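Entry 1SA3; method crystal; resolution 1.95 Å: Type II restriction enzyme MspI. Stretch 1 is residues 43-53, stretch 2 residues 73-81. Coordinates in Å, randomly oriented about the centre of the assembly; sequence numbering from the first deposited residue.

Stretch 1, residues 43-53: KDIESLKKYNT
Stretch 2 73-81: DLDNIIDVS

No direct hydrogen bond joins these two stretches, although their backbones come close. Two CA-H...O contacts take that place. Asp-44 CA lies 3.3 Å from Val-80 O, with an angle of 165° at the hydrogen. Ser-81 CA lies 3.6 Å from Lys-43 O, at 176°. Both are nearly straight. The register is set out by the nearest CA pairs: Asp-44 CA is 5.0 Å from Val-80 CA, and Ile-45 CA is 5.2 Å from Asp-79 CA.

One water bridges the two stretches beside these contacts. It accepts from Ile-45 N at 3.1 Å, measured to the water oxygen, and donates to Asp-79 OD1 at 2.5 Å. Ile-45 N is in the first turn of the helix, where no earlier turn supplies a carbonyl. Asp-79 is t (chi1 -165°); its CA-to-CB bond points away, but its carboxylate comes nearer. Val-80 N is buried by the contact and has no partner in the model.

Stretch 1 is a helix from 45 to 51, with phi/psi near -63/-43 through most of its length. Asp-44 is the N-cap, extended at -157/172, with chi1 p. Its OD2 accepts from Ser-47 N at 2.7 Å, the capping bond, and from Ser-47 OG at 2.8 Å. Backbone bonds run from Leu-48 N to Asp-44 O (3.0 Å) through Asn-52 N to Leu-48 O (3.1 Å). Asn-52 then leaves helical geometry at -89/47.

After Asp-73, stretch 2 forms a 3-10 segment, 74-76. Ile-77 N donates to Leu-74 O at 3.0 Å. Ile-78 has phi/psi -95/-31; residues 79-81 are extended, near -153/155. The helix and strand axes approach to 7.7 Å, with 107° between their N-to-C directions, so the elements cross rather than run alongside each other.

Apolar side chains fill the crossing. The CA-to-CB bond of Leu-48 (t, p) points toward stretch 2. Its CD2 is 3.6 Å from Val-80 CG2 and 4.2 Å from Ile-77 CD1, and its CG is 3.8 Å from Leu-74 CD1. It thus touches both the 3-10 segment and the strand. That of Ile-45 (t, p) points sideways. Its CD1 is 4.3 Å from both Ile-77 CG2 and Val-80 CG2. Val-80 is t, Ile-77 is m, t and Leu-74 is t, p.

Leu-74 also meets the residue just past the helix. Its CD2 is 3.1 Å from Asn-52 ND2, a tight contact between a methyl and an amide nitrogen. Asn-52 is t (chi2 74°); its OD1 is hydrogen-bonded elsewhere in the structure.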

# COMPACT_ATOMS: atom_id res chain seq x y z
N LYS E 43 6.95 14.73 -11.76
CA LYS E 43 7.91 15.72 -11.27
C LYS E 43 7.44 17.15 -11.48
O LYS E 43 7.58 17.99 -10.59
CB LYS E 43 9.26 15.52 -11.96
CG LYS E 43 10.38 16.37 -11.39
CD LYS E 43 11.67 16.13 -12.16
CE LYS E 43 12.86 16.74 -11.43
NZ LYS E 43 13.01 16.13 -10.08
N ASP E 44 6.89 17.42 -12.66
CA ASP E 44 6.39 18.75 -12.99
C ASP E 44 5.36 18.66 -14.09
O ASP E 44 5.14 17.59 -14.67
CB ASP E 44 7.55 19.65 -13.42
CG ASP E 44 8.50 18.96 -14.38
OD1 ASP E 44 9.72 19.08 -14.17
OD2 ASP E 44 8.02 18.30 -15.32
N ILE E 45 4.70 19.77 -14.39
CA ILE E 45 3.68 19.76 -15.41
C ILE E 45 4.25 19.35 -16.77
O ILE E 45 3.58 18.71 -17.57
CB ILE E 45 2.99 21.14 -15.52
CG1 ILE E 45 1.79 21.05 -16.46
CG2 ILE E 45 3.99 22.20 -15.97
CD1 ILE E 45 0.69 20.13 -15.97
N GLU E 46 5.51 19.71 -17.03
CA GLU E 46 6.13 19.32 -18.30
C GLU E 46 6.22 17.80 -18.40
O GLU E 46 5.85 17.20 -19.42
CB GLU E 46 7.53 19.93 -18.43
CG GLU E 46 7.59 21.42 -18.74
CD GLU E 46 7.04 22.29 -17.63
OE1 GLU E 46 7.23 21.94 -16.44
OE2 GLU E 46 6.44 23.34 -17.95
N SER E 47 6.71 17.16 -17.34
CA SER E 47 6.86 15.70 -17.33
C SER E 47 5.52 15.00 -17.46
O SER E 47 5.37 14.06 -18.23
CB SER E 47 7.53 15.25 -16.03
OG SER E 47 8.87 15.71 -15.94
N LEU E 48 4.53 15.45 -16.69
CA LEU E 48 3.22 14.81 -16.75
C LEU E 48 2.60 14.91 -18.14
O LEU E 48 2.07 13.92 -18.65
CB LEU E 48 2.28 15.43 -15.70
CG LEU E 48 0.89 14.80 -15.63
CD1 LEU E 48 0.99 13.28 -15.50
CD2 LEU E 48 0.15 15.39 -14.43
N LYS E 49 2.65 16.09 -18.75
CA LYS E 49 2.08 16.22 -20.09
C LYS E 49 2.85 15.34 -21.08
O LYS E 49 2.27 14.76 -22.01
CB LYS E 49 2.14 17.68 -20.55
CG LYS E 49 1.23 18.62 -19.79
CD LYS E 49 1.33 20.02 -20.39
CE LYS E 49 0.27 20.95 -19.82
NZ LYS E 49 0.26 22.24 -20.55
N LYS E 50 4.15 15.24 -20.87
CA LYS E 50 5.00 14.42 -21.74
C LYS E 50 4.64 12.93 -21.65
O LYS E 50 4.41 12.27 -22.67
CB LYS E 50 6.47 14.61 -21.34
CG LYS E 50 7.47 13.65 -22.00
CD LYS E 50 8.87 13.82 -21.40
CE LYS E 50 9.92 12.93 -22.07
NZ LYS E 50 10.26 13.36 -23.46
N TYR E 51 4.59 12.41 -20.43
CA TYR E 51 4.32 11.00 -20.21
C TYR E 51 2.90 10.50 -20.43
O TYR E 51 2.71 9.32 -20.68
CB TYR E 51 4.82 10.60 -18.82
CG TYR E 51 6.33 10.63 -18.75
CD1 TYR E 51 7.00 11.45 -17.83
CD2 TYR E 51 7.10 9.87 -19.64
CE1 TYR E 51 8.39 11.51 -17.81
CE2 TYR E 51 8.49 9.92 -19.62
CZ TYR E 51 9.13 10.75 -18.70
OH TYR E 51 10.50 10.83 -18.70
N ASN E 52 1.92 11.39 -20.36
CA ASN E 52 0.55 10.96 -20.59
C ASN E 52 0.22 11.06 -22.07
O ASN E 52 -0.82 11.60 -22.46
CB ASN E 52 -0.43 11.83 -19.79
CG ASN E 52 -1.74 11.12 -19.55
OD1 ASN E 52 -1.83 10.20 -18.73
ND2 ASN E 52 -2.77 11.52 -20.29
N THR E 53 1.13 10.56 -22.91
CA THR E 53 0.92 10.59 -24.36
C THR E 53 1.23 9.22 -24.94
O THR E 53 1.96 8.44 -24.33
CB THR E 53 1.84 11.62 -25.05
OG1 THR E 53 3.19 11.15 -25.02
CG2 THR E 53 1.75 12.97 -24.35
N ASP E 73 -9.07 14.86 -14.12
CA ASP E 73 -8.83 14.96 -15.56
C ASP E 73 -7.54 15.72 -15.80
O ASP E 73 -7.31 16.79 -15.22
CB ASP E 73 -10.00 15.68 -16.23
CG ASP E 73 -11.30 14.91 -16.11
OD1 ASP E 73 -11.37 13.77 -16.63
OD2 ASP E 73 -12.25 15.44 -15.49
N LEU E 74 -6.68 15.17 -16.64
CA LEU E 74 -5.40 15.79 -16.96
C LEU E 74 -5.57 17.25 -17.37
O LEU E 74 -4.80 18.11 -16.95
CB LEU E 74 -4.71 15.01 -18.08
CG LEU E 74 -3.35 15.52 -18.56
CD1 LEU E 74 -2.39 15.62 -17.39
CD2 LEU E 74 -2.81 14.58 -19.63
N ASP E 75 -6.58 17.53 -18.18
CA ASP E 75 -6.79 18.90 -18.64
C ASP E 75 -7.14 19.91 -17.56
O ASP E 75 -7.05 21.12 -17.78
CB ASP E 75 -7.87 18.94 -19.73
CG ASP E 75 -7.43 18.28 -21.01
OD1 ASP E 75 -6.22 18.35 -21.33
OD2 ASP E 75 -8.29 17.70 -21.71
N ASN E 76 -7.52 19.45 -16.37
CA ASN E 76 -7.87 20.37 -15.30
C ASN E 76 -6.66 20.66 -14.42
O ASN E 76 -6.70 21.53 -13.55
CB ASN E 76 -9.02 19.79 -14.45
CG ASN E 76 -10.32 19.62 -15.24
OD1 ASN E 76 -10.45 20.12 -16.35
ND2 ASN E 76 -11.29 18.92 -14.65
N ILE E 77 -5.56 19.94 -14.66
CA ILE E 77 -4.35 20.13 -13.88
C ILE E 77 -3.49 21.25 -14.46
O ILE E 77 -3.07 21.19 -15.62
CB ILE E 77 -3.53 18.82 -13.84
CG1 ILE E 77 -4.39 17.70 -13.23
CG2 ILE E 77 -2.26 19.02 -13.03
CD1 ILE E 77 -3.83 16.31 -13.42
N ILE E 78 -3.22 22.26 -13.64
CA ILE E 78 -2.43 23.40 -14.07
C ILE E 78 -0.97 23.24 -13.68
O ILE E 78 -0.08 23.74 -14.36
CB ILE E 78 -2.97 24.72 -13.46
CG1 ILE E 78 -4.43 24.91 -13.86
CG2 ILE E 78 -2.12 25.89 -13.91
CD1 ILE E 78 -4.70 24.84 -15.36
N ASP E 79 -0.71 22.56 -12.57
CA ASP E 79 0.65 22.34 -12.13
C ASP E 79 0.74 21.10 -11.27
O ASP E 79 -0.25 20.67 -10.67
CB ASP E 79 1.16 23.55 -11.35
CG ASP E 79 2.67 23.54 -11.17
OD1 ASP E 79 3.36 22.92 -12.00
OD2 ASP E 79 3.17 24.17 -10.22
N VAL E 80 1.93 20.51 -11.21
CA VAL E 80 2.15 19.30 -10.44
C VAL E 80 3.58 19.29 -9.92
O VAL E 80 4.49 19.82 -10.56
CB VAL E 80 1.97 18.03 -11.31
CG1 VAL E 80 1.94 16.79 -10.41
CG2 VAL E 80 0.71 18.13 -12.15
N SER E 81 3.75 18.67 -8.76
CA SER E 81 5.06 18.51 -8.13
C SER E 81 4.95 17.26 -7.26
O SER E 81 3.85 16.84 -6.89
CB SER E 81 5.41 19.72 -7.27
OG SER E 81 4.55 19.82 -6.16
O HOH W 1 5.66 22.30 -12.88